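Local coordinates for protein acetyltransferase of GNAT family (Staphylococcus aureus subsp. aureus Mu50, PDB 3D8P) that probably transfers an acetyl group from acetyl-coenzyme A to an acceptor substrate, as other members of the GNAT family do, at residues G52-L57 with D101-T106; G67-I72 with S79-M84; L71-N76 with Q110-I115; I115-I120 with R155-N160. One frame throughout, in Å; residues are numbered along the deposited sequence.

Contact 1: G52-L57 with D101-T106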
loop_
_atom_site.group_PDB
_atom_site.type_symbol
_atom_site.label_atom_id
_atom_site.label_comp_id
_atom_site.label_asym_id
_atom_site.label_seq_id
_atom_site.Cartn_x
_atom_site.Cartn_y
_atom_site.Cartn_z
ATOM N N GLY A 52 -7.511 2.981 -12.709
ATOM C CA GLY A 52 -7.826 4.217 -11.998
ATOM C C GLY A 52 -7.187 4.279 -10.624
ATOM O O GLY A 52 -7.551 5.133 -9.814
ATOM N N GLY A 53 -6.233 3.383 -10.364
ATOM C CA GLY A 53 -5.527 3.334 -9.091
ATOM C C GLY A 53 -4.153 3.956 -9.172
ATOM O O GLY A 53 -3.890 4.744 -10.062
ATOM N N GLN A 54 -3.286 3.584 -8.229
ATOM C CA GLN A 54 -1.926 4.089 -8.118
ATOM C C GLN A 54 -0.977 2.995 -7.652
ATOM O O GLN A 54 -1.357 2.072 -6.968
ATOM C CB GLN A 54 -1.855 5.209 -7.076
ATOM C CG GLN A 54 -2.704 6.447 -7.355
ATOM C CD GLN A 54 -2.839 7.343 -6.132
ATOM O OE1 GLN A 54 -1.857 7.680 -5.501
ATOM N NE2 GLN A 54 -4.070 7.717 -5.791
ATOM N N PHE A 55 0.275 3.098 -8.057
ATOM C CA PHE A 55 1.321 2.283 -7.471
ATOM C C PHE A 55 2.630 3.066 -7.582
ATOM O O PHE A 55 3.111 3.380 -8.688
ATOM C CB PHE A 55 1.397 0.869 -8.074
ATOM C CG PHE A 55 1.937 -0.126 -7.116
ATOM C CD1 PHE A 55 3.274 -0.070 -6.727
ATOM C CD2 PHE A 55 1.118 -1.063 -6.526
ATOM C CE1 PHE A 55 3.790 -0.954 -5.817
ATOM C CE2 PHE A 55 1.626 -1.960 -5.613
ATOM C CZ PHE A 55 2.968 -1.910 -5.252
ATOM N N TRP A 56 3.170 3.409 -6.410
ATOM C CA TRP A 56 4.367 4.228 -6.282
ATOM C C TRP A 56 5.487 3.437 -5.626
ATOM O O TRP A 56 5.245 2.550 -4.792
ATOM C CB TRP A 56 4.080 5.479 -5.443
ATOM C CG TRP A 56 2.935 6.320 -5.937
ATOM C CD1 TRP A 56 1.672 6.383 -5.396
ATOM C CD2 TRP A 56 2.934 7.215 -7.061
ATOM N NE1 TRP A 56 0.893 7.252 -6.118
ATOM C CE2 TRP A 56 1.638 7.780 -7.142
ATOM C CE3 TRP A 56 3.902 7.603 -7.999
ATOM C CZ2 TRP A 56 1.288 8.709 -8.119
ATOM C CZ3 TRP A 56 3.557 8.514 -8.970
ATOM C CH2 TRP A 56 2.249 9.052 -9.032
ATOM N N LEU A 57 6.710 3.748 -6.033
ATOM C CA LEU A 57 7.902 3.141 -5.461
ATOM C C LEU A 57 8.776 4.219 -4.867
ATOM O O LEU A 57 9.005 5.251 -5.491
ATOM C CB LEU A 57 8.722 2.422 -6.538
ATOM C CG LEU A 57 7.978 1.396 -7.381
ATOM C CD1 LEU A 57 8.898 0.826 -8.429
ATOM C CD2 LEU A 57 7.383 0.293 -6.491
ATOM N N ASP A 101 1.759 10.431 1.681
ATOM C CA ASP A 101 1.547 11.797 1.196
ATOM C C ASP A 101 1.343 11.861 -0.322
ATOM O O ASP A 101 0.511 12.644 -0.811
ATOM C CB ASP A 101 2.756 12.676 1.575
ATOM C CG ASP A 101 2.789 13.049 3.070
ATOM O OD1 ASP A 101 1.761 12.900 3.774
ATOM O OD2 ASP A 101 3.852 13.527 3.529
ATOM N N LYS A 102 2.111 11.047 -1.058
ATOM C CA LYS A 102 2.013 10.981 -2.511
ATOM C C LYS A 102 0.660 10.456 -2.917
ATOM O O LYS A 102 0.040 10.958 -3.846
ATOM C CB LYS A 102 3.105 10.078 -3.078
ATOM C CG LYS A 102 3.170 10.008 -4.605
ATOM C CD LYS A 102 3.433 11.353 -5.223
ATOM C CE LYS A 102 3.753 11.228 -6.679
ATOM N NZ LYS A 102 3.861 12.554 -7.325
ATOM N N VAL A 103 0.232 9.399 -2.238
ATOM C CA VAL A 103 -1.105 8.831 -2.425
ATOM C C VAL A 103 -2.184 9.885 -2.061
ATOM O O VAL A 103 -3.069 10.146 -2.860
ATOM C CB VAL A 103 -1.285 7.475 -1.624
ATOM C CG1 VAL A 103 -2.739 7.017 -1.576
ATOM C CG2 VAL A 103 -0.421 6.361 -2.236
ATOM N N ILE A 104 -2.092 10.516 -0.891
ATOM C CA ILE A 104 -3.118 11.494 -0.486
ATOM C C ILE A 104 -3.231 12.641 -1.497
ATOM O O ILE A 104 -4.326 13.007 -1.914
ATOM C CB ILE A 104 -2.901 11.970 0.967
ATOM C CG1 ILE A 104 -3.293 10.823 1.909
ATOM C CG2 ILE A 104 -3.750 13.229 1.292
ATOM C CD1 ILE A 104 -2.716 10.959 3.248
HETATM N N MSE A 105 -2.097 13.170 -1.935
HETATM C CA MSE A 105 -2.089 14.239 -2.939
HETATM C C MSE A 105 -2.726 13.781 -4.252
HETATM O O MSE A 105 -3.489 14.518 -4.864
HETATM C CB MSE A 105 -0.654 14.676 -3.195
HETATM C CG MSE A 105 -0.499 15.803 -4.164
HETATM SE SE MSE A 105 1.139 15.568 -5.225
HETATM C CE MSE A 105 0.620 13.971 -6.286
ATOM N N THR A 106 -2.407 12.562 -4.687
ATOM C CA THR A 106 -2.949 12.030 -5.940
ATOM C C THR A 106 -4.450 11.764 -5.813
ATOM O O THR A 106 -5.200 11.963 -6.762
ATOM C CB THR A 106 -2.171 10.760 -6.390
ATOM O OG1 THR A 106 -0.762 11.030 -6.343
ATOM C CG2 THR A 106 -2.580 10.290 -7.816
#

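Contact 2: G67-I72 with S79-M84. With EDO (1,2-ethanediol), chain G; EDO (1,2-ethanediol), chain F.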
loop_
_atom_site.group_PDB
_atom_site.type_symbol
_atom_site.label_atom_id
_atom_site.label_comp_id
_atom_site.label_asym_id
_atom_site.label_seq_id
_atom_site.Cartn_x
_atom_site.Cartn_y
_atom_site.Cartn_z
ATOM N N GLY A 67 10.730 1.112 -0.796
ATOM C CA GLY A 67 9.391 1.202 -0.319
ATOM C C GLY A 67 8.351 1.095 -1.430
ATOM O O GLY A 67 8.628 1.371 -2.618
ATOM N N THR A 68 7.140 0.704 -1.040
ATOM C CA THR A 68 6.052 0.527 -1.988
ATOM C C THR A 68 4.732 0.990 -1.399
ATOM O O THR A 68 4.549 1.003 -0.169
ATOM C CB THR A 68 5.886 -0.984 -2.427
ATOM O OG1 THR A 68 5.537 -1.779 -1.296
ATOM C CG2 THR A 68 7.179 -1.543 -3.075
ATOM N N ILE A 69 3.804 1.349 -2.280
ATOM C CA ILE A 69 2.439 1.681 -1.838
ATOM C C ILE A 69 1.518 1.608 -3.041
ATOM O O ILE A 69 1.818 2.152 -4.083
ATOM C CB ILE A 69 2.354 3.086 -1.144
ATOM C CG1 ILE A 69 1.139 3.188 -0.223
ATOM C CG2 ILE A 69 2.338 4.223 -2.179
ATOM C CD1 ILE A 69 1.086 4.508 0.550
ATOM N N GLY A 70 0.404 0.917 -2.878
ATOM C CA GLY A 70 -0.615 0.794 -3.907
ATOM C C GLY A 70 -1.962 1.343 -3.454
ATOM O O GLY A 70 -2.238 1.452 -2.259
ATOM N N LEU A 71 -2.794 1.691 -4.423
ATOM C CA LEU A 71 -4.147 2.132 -4.161
ATOM C C LEU A 71 -5.057 1.587 -5.229
ATOM O O LEU A 71 -4.759 1.708 -6.448
ATOM C CB LEU A 71 -4.262 3.667 -4.166
ATOM C CG LEU A 71 -5.614 4.232 -3.693
ATOM C CD1 LEU A 71 -5.636 4.502 -2.190
ATOM C CD2 LEU A 71 -6.014 5.474 -4.423
ATOM N N ILE A 72 -6.166 0.982 -4.800
ATOM C CA ILE A 72 -7.237 0.655 -5.745
ATOM C C ILE A 72 -8.430 1.580 -5.534
ATOM O O ILE A 72 -8.754 1.993 -4.431
ATOM C CB ILE A 72 -7.677 -0.850 -5.762
ATOM C CG1 ILE A 72 -8.188 -1.299 -4.408
ATOM C CG2 ILE A 72 -6.514 -1.746 -6.244
ATOM C CD1 ILE A 72 -9.003 -2.609 -4.439
ATOM N N SER A 79 -11.535 4.417 -1.920
ATOM C CA SER A 79 -10.324 3.722 -2.374
ATOM C C SER A 79 -9.827 2.782 -1.288
ATOM O O SER A 79 -10.248 2.899 -0.130
ATOM C CB SER A 79 -9.239 4.738 -2.687
ATOM O OG SER A 79 -8.851 5.430 -1.514
ATOM N N ALA A 80 -8.962 1.847 -1.681
ATOM C CA ALA A 80 -8.307 0.933 -0.770
ATOM C C ALA A 80 -6.784 0.963 -0.943
ATOM O O ALA A 80 -6.259 0.825 -2.071
ATOM C CB ALA A 80 -8.833 -0.471 -0.972
ATOM N N LEU A 81 -6.086 1.116 0.180
ATOM C CA LEU A 81 -4.621 1.090 0.219
ATOM C C LEU A 81 -4.152 -0.369 0.197
ATOM O O LEU A 81 -4.748 -1.223 0.835
ATOM C CB LEU A 81 -4.094 1.827 1.444
ATOM C CG LEU A 81 -2.689 2.408 1.392
ATOM C CD1 LEU A 81 -2.626 3.618 0.437
ATOM C CD2 LEU A 81 -2.192 2.824 2.780
ATOM N N LYS A 82 -3.120 -0.638 -0.596
ATOM C CA LYS A 82 -2.564 -1.961 -0.758
ATOM C C LYS A 82 -1.046 -1.957 -0.782
ATOM O O LYS A 82 -0.415 -0.964 -1.144
ATOM C CB LYS A 82 -3.068 -2.594 -2.046
ATOM C CG LYS A 82 -4.594 -2.585 -2.179
ATOM C CD LYS A 82 -5.128 -3.880 -2.706
ATOM C CE LYS A 82 -5.347 -4.865 -1.591
ATOM N NZ LYS A 82 -6.547 -4.504 -0.773
ATOM N N LYS A 83 -0.475 -3.070 -0.321
ATOM C CA LYS A 83 0.959 -3.370 -0.449
ATOM C C LYS A 83 1.871 -2.236 -0.027
ATOM O O LYS A 83 2.762 -1.846 -0.788
ATOM C CB LYS A 83 1.277 -3.773 -1.906
ATOM C CG LYS A 83 0.381 -4.843 -2.508
ATOM C CD LYS A 83 0.454 -6.208 -1.820
ATOM C CE LYS A 83 -0.538 -7.182 -2.476
ATOM N NZ LYS A 83 -0.782 -8.417 -1.706
HETATM N N MSE A 84 1.642 -1.693 1.165
HETATM C CA MSE A 84 2.544 -0.702 1.724
HETATM C C MSE A 84 3.655 -1.391 2.523
HETATM O O MSE A 84 3.394 -2.114 3.474
HETATM C CB MSE A 84 1.838 0.332 2.582
HETATM C CG MSE A 84 2.814 1.455 2.936
HETATM SE SE MSE A 84 2.019 2.810 4.005
HETATM C CE MSE A 84 3.496 4.016 3.885
HETATM C C1 EDO G . -2.825 -1.988 3.530
HETATM O O1 EDO G . -2.761 -3.405 3.461
HETATM C C2 EDO G . -1.607 -1.356 2.887
HETATM O O2 EDO G . -0.562 -2.311 2.962
HETATM C C1 EDO F . 1.732 -4.095 5.344
HETATM O O1 EDO F . 1.254 -3.785 4.024
HETATM C C2 EDO F . 1.229 -3.080 6.355
HETATM O O2 EDO F . -0.196 -3.199 6.527
#

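Contact 3: L71-N76 with Q110-I115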
loop_
_atom_site.group_PDB
_atom_site.type_symbol
_atom_site.label_atom_id
_atom_site.label_comp_id
_atom_site.label_asym_id
_atom_site.label_seq_id
_atom_site.Cartn_x
_atom_site.Cartn_y
_atom_site.Cartn_z
ATOM N N LEU A 71 -2.794 1.691 -4.423
ATOM C CA LEU A 71 -4.147 2.132 -4.161
ATOM C C LEU A 71 -5.057 1.587 -5.229
ATOM O O LEU A 71 -4.759 1.708 -6.448
ATOM C CB LEU A 71 -4.262 3.667 -4.166
ATOM C CG LEU A 71 -5.614 4.232 -3.693
ATOM C CD1 LEU A 71 -5.636 4.502 -2.190
ATOM C CD2 LEU A 71 -6.014 5.474 -4.423
ATOM N N ILE A 72 -6.166 0.982 -4.800
ATOM C CA ILE A 72 -7.237 0.655 -5.745
ATOM C C ILE A 72 -8.430 1.580 -5.534
ATOM O O ILE A 72 -8.754 1.993 -4.431
ATOM C CB ILE A 72 -7.677 -0.850 -5.762
ATOM C CG1 ILE A 72 -8.188 -1.299 -4.408
ATOM C CG2 ILE A 72 -6.514 -1.746 -6.244
ATOM C CD1 ILE A 72 -9.003 -2.609 -4.439
ATOM N N ARG A 73 -9.092 1.882 -6.629
ATOM C CA ARG A 73 -10.271 2.681 -6.626
ATOM C C ARG A 73 -11.524 1.807 -6.427
ATOM O O ARG A 73 -11.704 0.807 -7.103
ATOM C CB ARG A 73 -10.323 3.479 -7.931
ATOM C CG ARG A 73 -11.524 4.367 -7.996
ATOM C CD ARG A 73 -11.288 5.613 -8.787
ATOM N NE ARG A 73 -12.295 6.601 -8.398
ATOM C CZ ARG A 73 -12.190 7.911 -8.598
ATOM N NH1 ARG A 73 -11.106 8.416 -9.177
ATOM N NH2 ARG A 73 -13.171 8.719 -8.198
ATOM N N LEU A 74 -12.367 2.180 -5.462
ATOM C CA LEU A 74 -13.617 1.452 -5.166
ATOM C C LEU A 74 -14.771 2.215 -5.775
ATOM O O LEU A 74 -14.540 3.232 -6.397
ATOM C CB LEU A 74 -13.837 1.367 -3.661
ATOM C CG LEU A 74 -12.706 0.808 -2.803
ATOM C CD1 LEU A 74 -13.192 0.789 -1.352
ATOM C CD2 LEU A 74 -12.262 -0.593 -3.316
ATOM N N ASP A 75 -16.002 1.731 -5.595
ATOM C CA ASP A 75 -17.208 2.482 -6.005
ATOM C C ASP A 75 -17.418 3.677 -5.047
ATOM O O ASP A 75 -16.799 3.753 -4.000
ATOM C CB ASP A 75 -18.476 1.595 -5.967
ATOM C CG ASP A 75 -19.598 2.093 -6.904
ATOM O OD1 ASP A 75 -19.433 3.123 -7.614
ATOM O OD2 ASP A 75 -20.662 1.434 -6.972
ATOM N N ASN A 76 -18.266 4.618 -5.433
ATOM C CA ASN A 76 -18.691 5.701 -4.539
ATOM C C ASN A 76 -17.510 6.606 -4.098
ATOM O O ASN A 76 -17.464 7.110 -2.963
ATOM C CB ASN A 76 -19.441 5.097 -3.330
ATOM C CG ASN A 76 -20.071 6.151 -2.390
ATOM O OD1 ASN A 76 -20.808 7.053 -2.815
ATOM N ND2 ASN A 76 -19.815 5.993 -1.091
ATOM N N GLN A 110 -7.665 13.332 -7.970
ATOM C CA GLN A 110 -8.596 12.423 -8.626
ATOM C C GLN A 110 -9.983 12.334 -7.988
ATOM O O GLN A 110 -10.764 11.463 -8.353
ATOM C CB GLN A 110 -7.940 11.052 -8.771
ATOM C CG GLN A 110 -6.780 11.098 -9.780
ATOM C CD GLN A 110 -5.969 9.822 -9.843
ATOM O OE1 GLN A 110 -6.402 8.763 -9.375
ATOM N NE2 GLN A 110 -4.772 9.916 -10.433
ATOM N N ASN A 111 -10.299 13.264 -7.088
ATOM C CA ASN A 111 -11.607 13.319 -6.399
ATOM C C ASN A 111 -11.990 12.071 -5.591
ATOM O O ASN A 111 -13.148 11.626 -5.605
ATOM C CB ASN A 111 -12.703 13.688 -7.412
ATOM C CG ASN A 111 -12.467 15.057 -8.026
ATOM O OD1 ASN A 111 -12.422 16.063 -7.310
ATOM N ND2 ASN A 111 -12.289 15.103 -9.355
ATOM N N ILE A 112 -11.000 11.499 -4.914
ATOM C CA ILE A 112 -11.221 10.359 -4.032
ATOM C C ILE A 112 -11.427 10.932 -2.639
ATOM O O ILE A 112 -10.624 11.724 -2.154
ATOM C CB ILE A 112 -10.068 9.345 -4.096
ATOM C CG1 ILE A 112 -10.074 8.661 -5.467
ATOM C CG2 ILE A 112 -10.169 8.307 -2.978
ATOM C CD1 ILE A 112 -8.847 7.813 -5.732
ATOM N N ASP A 113 -12.534 10.538 -2.022
ATOM C CA ASP A 113 -12.970 11.037 -0.729
ATOM C C ASP A 113 -12.354 10.367 0.484
ATOM O O ASP A 113 -12.353 10.940 1.585
ATOM C CB ASP A 113 -14.489 10.895 -0.648
ATOM C CG ASP A 113 -15.199 11.875 -1.561
ATOM O OD1 ASP A 113 -14.641 12.965 -1.759
ATOM O OD2 ASP A 113 -16.291 11.562 -2.073
ATOM N N GLY A 114 -11.808 9.176 0.304
ATOM C CA GLY A 114 -11.306 8.447 1.453
ATOM C C GLY A 114 -10.557 7.219 1.068
ATOM O O GLY A 114 -10.658 6.795 -0.054
ATOM N N ILE A 115 -9.869 6.647 2.057
ATOM C CA ILE A 115 -8.989 5.510 1.906
ATOM C C ILE A 115 -9.257 4.502 3.007
ATOM O O ILE A 115 -9.098 4.809 4.203
ATOM C CB ILE A 115 -7.472 5.942 2.013
ATOM C CG1 ILE A 115 -7.144 7.085 1.038
ATOM C CG2 ILE A 115 -6.545 4.731 1.797
ATOM C CD1 ILE A 115 -5.719 7.614 1.127
#

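Contact 4: I115-I120 with R155-N160. With EDO (1,2-ethanediol), chain G; EDO (1,2-ethanediol), chain F.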
loop_
_atom_site.group_PDB
_atom_site.type_symbol
_atom_site.label_atom_id
_atom_site.label_comp_id
_atom_site.label_asym_id
_atom_site.label_seq_id
_atom_site.Cartn_x
_atom_site.Cartn_y
_atom_site.Cartn_z
ATOM N N ILE A 115 -9.869 6.647 2.057
ATOM C CA ILE A 115 -8.989 5.510 1.906
ATOM C C ILE A 115 -9.257 4.502 3.007
ATOM O O ILE A 115 -9.098 4.809 4.203
ATOM C CB ILE A 115 -7.472 5.942 2.013
ATOM C CG1 ILE A 115 -7.144 7.085 1.038
ATOM C CG2 ILE A 115 -6.545 4.731 1.797
ATOM C CD1 ILE A 115 -5.719 7.614 1.127
ATOM N N TYR A 116 -9.680 3.310 2.590
ATOM C CA TYR A 116 -9.867 2.180 3.466
ATOM C C TYR A 116 -8.642 1.292 3.361
ATOM O O TYR A 116 -7.941 1.321 2.368
ATOM C CB TYR A 116 -11.098 1.357 3.040
ATOM C CG TYR A 116 -12.426 1.989 3.354
ATOM C CD1 TYR A 116 -13.040 1.751 4.571
ATOM C CD2 TYR A 116 -13.095 2.792 2.434
ATOM C CE1 TYR A 116 -14.253 2.305 4.878
ATOM C CE2 TYR A 116 -14.330 3.368 2.752
ATOM C CZ TYR A 116 -14.900 3.095 3.976
ATOM O OH TYR A 116 -16.111 3.613 4.347
ATOM N N LEU A 117 -8.388 0.482 4.376
ATOM C CA LEU A 117 -7.375 -0.556 4.280
ATOM C C LEU A 117 -7.687 -1.662 5.264
ATOM O O LEU A 117 -8.346 -1.442 6.276
ATOM C CB LEU A 117 -5.955 0.001 4.510
ATOM C CG LEU A 117 -5.502 0.478 5.887
ATOM C CD1 LEU A 117 -4.937 -0.650 6.711
ATOM C CD2 LEU A 117 -4.514 1.594 5.774
ATOM N N GLY A 118 -7.224 -2.860 4.929
ATOM C CA GLY A 118 -7.217 -3.999 5.830
ATOM C C GLY A 118 -5.752 -4.400 5.980
ATOM O O GLY A 118 -4.967 -4.269 5.042
ATOM N N THR A 119 -5.380 -4.888 7.152
ATOM C CA THR A 119 -4.025 -5.345 7.408
ATOM C C THR A 119 -4.081 -6.484 8.443
ATOM O O THR A 119 -5.127 -6.773 9.001
ATOM C CB THR A 119 -3.108 -4.152 7.807
ATOM O OG1 THR A 119 -1.746 -4.582 7.830
ATOM C CG2 THR A 119 -3.504 -3.537 9.150
ATOM N N ILE A 120 -2.950 -7.123 8.725
ATOM C CA ILE A 120 -2.906 -8.281 9.638
ATOM C C ILE A 120 -2.340 -7.815 10.976
ATOM O O ILE A 120 -1.597 -6.828 10.997
ATOM C CB ILE A 120 -2.018 -9.410 9.061
ATOM C CG1 ILE A 120 -2.375 -9.714 7.597
ATOM C CG2 ILE A 120 -2.164 -10.673 9.886
ATOM C CD1 ILE A 120 -3.722 -10.435 7.419
ATOM N N ARG A 155 -7.598 -6.409 10.729
ATOM C CA ARG A 155 -7.720 -5.056 11.270
ATOM C C ARG A 155 -8.023 -4.135 10.105
ATOM O O ARG A 155 -7.382 -4.233 9.032
ATOM C CB ARG A 155 -6.440 -4.597 11.998
ATOM C CG ARG A 155 -5.898 -5.529 13.112
ATOM C CD ARG A 155 -6.541 -5.338 14.451
ATOM N NE ARG A 155 -6.286 -4.009 15.004
ATOM C CZ ARG A 155 -5.354 -3.678 15.897
ATOM N NH1 ARG A 155 -4.485 -4.563 16.378
ATOM N NH2 ARG A 155 -5.293 -2.420 16.311
ATOM N N PHE A 156 -8.990 -3.242 10.301
ATOM C CA PHE A 156 -9.472 -2.356 9.231
ATOM C C PHE A 156 -9.419 -0.911 9.649
ATOM O O PHE A 156 -9.658 -0.587 10.795
ATOM C CB PHE A 156 -10.900 -2.750 8.800
ATOM C CG PHE A 156 -10.993 -4.167 8.365
ATOM C CD1 PHE A 156 -10.593 -4.531 7.073
ATOM C CD2 PHE A 156 -11.392 -5.139 9.257
ATOM C CE1 PHE A 156 -10.620 -5.869 6.682
ATOM C CE2 PHE A 156 -11.384 -6.475 8.895
ATOM C CZ PHE A 156 -11.036 -6.832 7.597
ATOM N N TYR A 157 -9.112 -0.047 8.703
ATOM C CA TYR A 157 -8.937 1.351 8.977
ATOM C C TYR A 157 -9.486 2.214 7.844
ATOM O O TYR A 157 -9.682 1.753 6.731
ATOM C CB TYR A 157 -7.450 1.673 9.189
ATOM C CG TYR A 157 -6.791 1.014 10.366
ATOM C CD1 TYR A 157 -6.275 -0.273 10.263
ATOM C CD2 TYR A 157 -6.649 1.675 11.572
ATOM C CE1 TYR A 157 -5.640 -0.892 11.347
ATOM C CE2 TYR A 157 -5.997 1.067 12.661
ATOM C CZ TYR A 157 -5.509 -0.216 12.533
ATOM O OH TYR A 157 -4.889 -0.842 13.583
ATOM N N TYR A 158 -9.733 3.478 8.166
ATOM C CA TYR A 158 -10.235 4.452 7.221
ATOM C C TYR A 158 -9.650 5.839 7.526
ATOM O O TYR A 158 -9.541 6.261 8.674
ATOM C CB TYR A 158 -11.778 4.517 7.206
ATOM C CG TYR A 158 -12.326 5.619 6.306
ATOM C CD1 TYR A 158 -12.471 5.430 4.942
ATOM C CD2 TYR A 158 -12.698 6.857 6.841
ATOM C CE1 TYR A 158 -12.961 6.466 4.116
ATOM C CE2 TYR A 158 -13.177 7.879 6.045
ATOM C CZ TYR A 158 -13.305 7.677 4.671
ATOM O OH TYR A 158 -13.810 8.688 3.884
ATOM N N ARG A 159 -9.256 6.517 6.455
ATOM C CA ARG A 159 -8.823 7.882 6.516
ATOM C C ARG A 159 -9.675 8.698 5.575
ATOM O O ARG A 159 -9.731 8.418 4.382
ATOM C CB ARG A 159 -7.362 8.039 6.096
ATOM C CG ARG A 159 -6.939 9.502 6.048
ATOM C CD ARG A 159 -5.439 9.679 6.068
ATOM N NE ARG A 159 -5.095 11.096 5.969
ATOM C CZ ARG A 159 -3.856 11.571 5.877
ATOM N NH1 ARG A 159 -2.807 10.763 5.856
ATOM N NH2 ARG A 159 -3.668 12.872 5.761
ATOM N N ASN A 160 -10.330 9.700 6.132
ATOM C CA ASN A 160 -11.142 10.646 5.393
ATOM C C ASN A 160 -10.282 11.736 4.786
ATOM O O ASN A 160 -9.449 12.336 5.470
ATOM C CB ASN A 160 -12.142 11.330 6.309
ATOM C CG ASN A 160 -13.289 11.959 5.541
ATOM O OD1 ASN A 160 -14.037 11.257 4.839
ATOM N ND2 ASN A 160 -13.459 13.284 5.694
HETATM C C1 EDO G . -2.825 -1.988 3.530
HETATM O O1 EDO G . -2.761 -3.405 3.461
HETATM C C2 EDO G . -1.607 -1.356 2.887
HETATM O O2 EDO G . -0.562 -2.311 2.962
HETATM C C1 EDO F . 1.732 -4.095 5.344
HETATM O O1 EDO F . 1.254 -3.785 4.024
HETATM C C2 EDO F . 1.229 -3.080 6.355
HETATM O O2 EDO F . -0.196 -3.199 6.527
#

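Contact 1: G52-L57 with D101-T106
The carbonyl oxygen of K102, on the side of the helix that meets W56 and Q54, is gripped twice by T106. T106 OG1 lies 2.6 Å from K102 O, and T106 N completes the helical bond to K102 O at 3.0 Å. The two donors come from opposite faces of the carbonyl plane. The strand has its own polar link. W56 NE1 bonds to a lone pair of Q54 OE1 at 2.9 Å, almost straight at 174°. This bond helps fix the rotation of both groups. Q54 meets T106 tip to tip, with Q54 OE1 3.2 Å from T106 CB. K102 crosses the indole at about a right angle. Its CG is anti to the backbone N (chi1 -176°), and both CG and CE lie over one indole face. K102 CE is 3.6 Å from the centroid of the six-membered ring of W56, a CH-pi contact. The ammonium sits off-centre, with K102 NZ 4.6 Å from the same centroid, a cation-pi contact. V103 CG2 touches the indole edge at W56 CD1, 3.8 Å away. Helix 95-109 thus packs on one face of the sheet. V103 also reaches I69 of strand 65-73, and K102 reaches I6 of strand 5-8.

Contact 2: G67-I72 with S79-M84
G70 and K82 form a hydrogen-bonded antiparallel pair, and I72 and A80 form another. G70 N is 2.7 Å from K82 O, and A80 N is 2.8 Å from I72 O. T68 OG1 stands between the backbone N and the carbonyl carbon (chi1 63°) and donates a hydrogen bond to K83 O at 2.8 Å. CA-H...O contacts support the ladder, such as M84 CA to T68 O at 3.2 Å. The apolar contacts fall on two faces. On one, I69 CD1 meets L81 CD1 at 3.8 Å, and I69 lies side by side with the selenomethionine M84. L71 packs on S79 on this face, where helix 95-109 covers I69 and L71. On the other, I72 CG1 touches A80 CB at 3.6 Å. At K83, whose backbone angles are left-handed, a beta bulge slips the register by one residue. It turns M84 N out of the ladder to O2 of a bound ethanediol, probably from the crystallisation liquor, 2.9 Å away (169°). A bulge in the fourth strand, here 78-86, is a hallmark of the GNAT fold. In relatives an amide there commonly binds the acetyl carbonyl of acetyl-coenzyme A, as M84 N probably does here.

Contact 3: L71-N76 with Q110-I115
R73 and I112 cross so that the isoleucine lies over one face of the guanidinium. I112 CG1 sits over the centre of that flat group, 3.9 Å from R73 CZ. R73 CG is anti to the backbone N (chi1 -179°), and the chain bends at chi2 before reaching across. Its NH1 donates to Q110 O, with R73 NH1 and Q110 O 3.2 Å apart and an N-H...O angle of 146°. The acceptor is tilted out of the guanidinium plane. R73 NH2 bonds to N77 OD1. Deeper in the contact, L71 and I112 meet tip to tip, L71 CD2 lying 3.9 Å from I112 CD1. L71 crosses I115 at about a right angle, and its CD1 is 4.1 Å from I115 CG2. N111, with positive phi, is the C-prime residue of a Schellman motif that ends helix 95-109. The contact therefore has an apolar inner part and a polar outer part. The positive charge of R73 beside the helix C-terminus is probably favourable, since carbonyl oxygens gather there.

Contact 4: I115-I120 with R155-N160
This antiparallel pair, in which I115, L117 and T119 face R159, Y157 and R155, belongs to the C-terminal part of the GNAT sheet. Six backbone bonds join the strands. I115 N to R159 O measures 2.9 Å, and T119 N to R155 O measures 2.8 Å. Y116 and Y158 make an edge-to-face pair on one side of the sheet. Y158 CD1 stands over the centre of the Y116 ring, 3.5 Å from Y116 CZ, and the ring planes meet at 50°. Y158 OH donates to a lone pair of N160 OD1 at 2.8 Å. F156 lies on the same side. The absence of a CB at G118 lets the F156 ring lie against the backbone, with F156 CD1 3.6 Å from G118 CA. On the other side, L117 CD1 touches Y157 CD1 at 3.8 Å, and T119 CG2 lies 4.0 Å from Y157 CE1. Beyond Y116, an ethanediol between strands 114-119 and 78-86 donates to G118 O and accepts from M84 N. In relatives acetyl-coenzyme A commonly binds between these splayed strands. R155 makes salt bridges with D121 and E137, and Y157 OH bonds to Q127. Helices 95-109 and 124-132 cover the side with I115, L117 and Y157. M78 and I138 pack against Y116 and Y158, and strand 136-138 pairs with the far edge of strand 155-160.

From the N terminus, strand 54-59 opens the first loop, which contact 1 closes on helix 95-109. Contact 2 lies within that loop and closes a short hairpin between strands 65-73 and 78-86. Contact 3 starts from the same strand, sharing L71 and I72 with contact 2, and ends past the helix. Contacts 1 and 3 therefore cross, and together they bind the helix and its C-terminal turn to the sheet. Contact 4 follows in series. It begins at I115, where contact 3 ends, and closes the loop that holds helix 124-132 and strand 136-138. Strand 114-119 pairs with 78-86 through S79 and L81, so contacts 2 and 4 lie in one continuous sheet. Both touch the same two ethanediols.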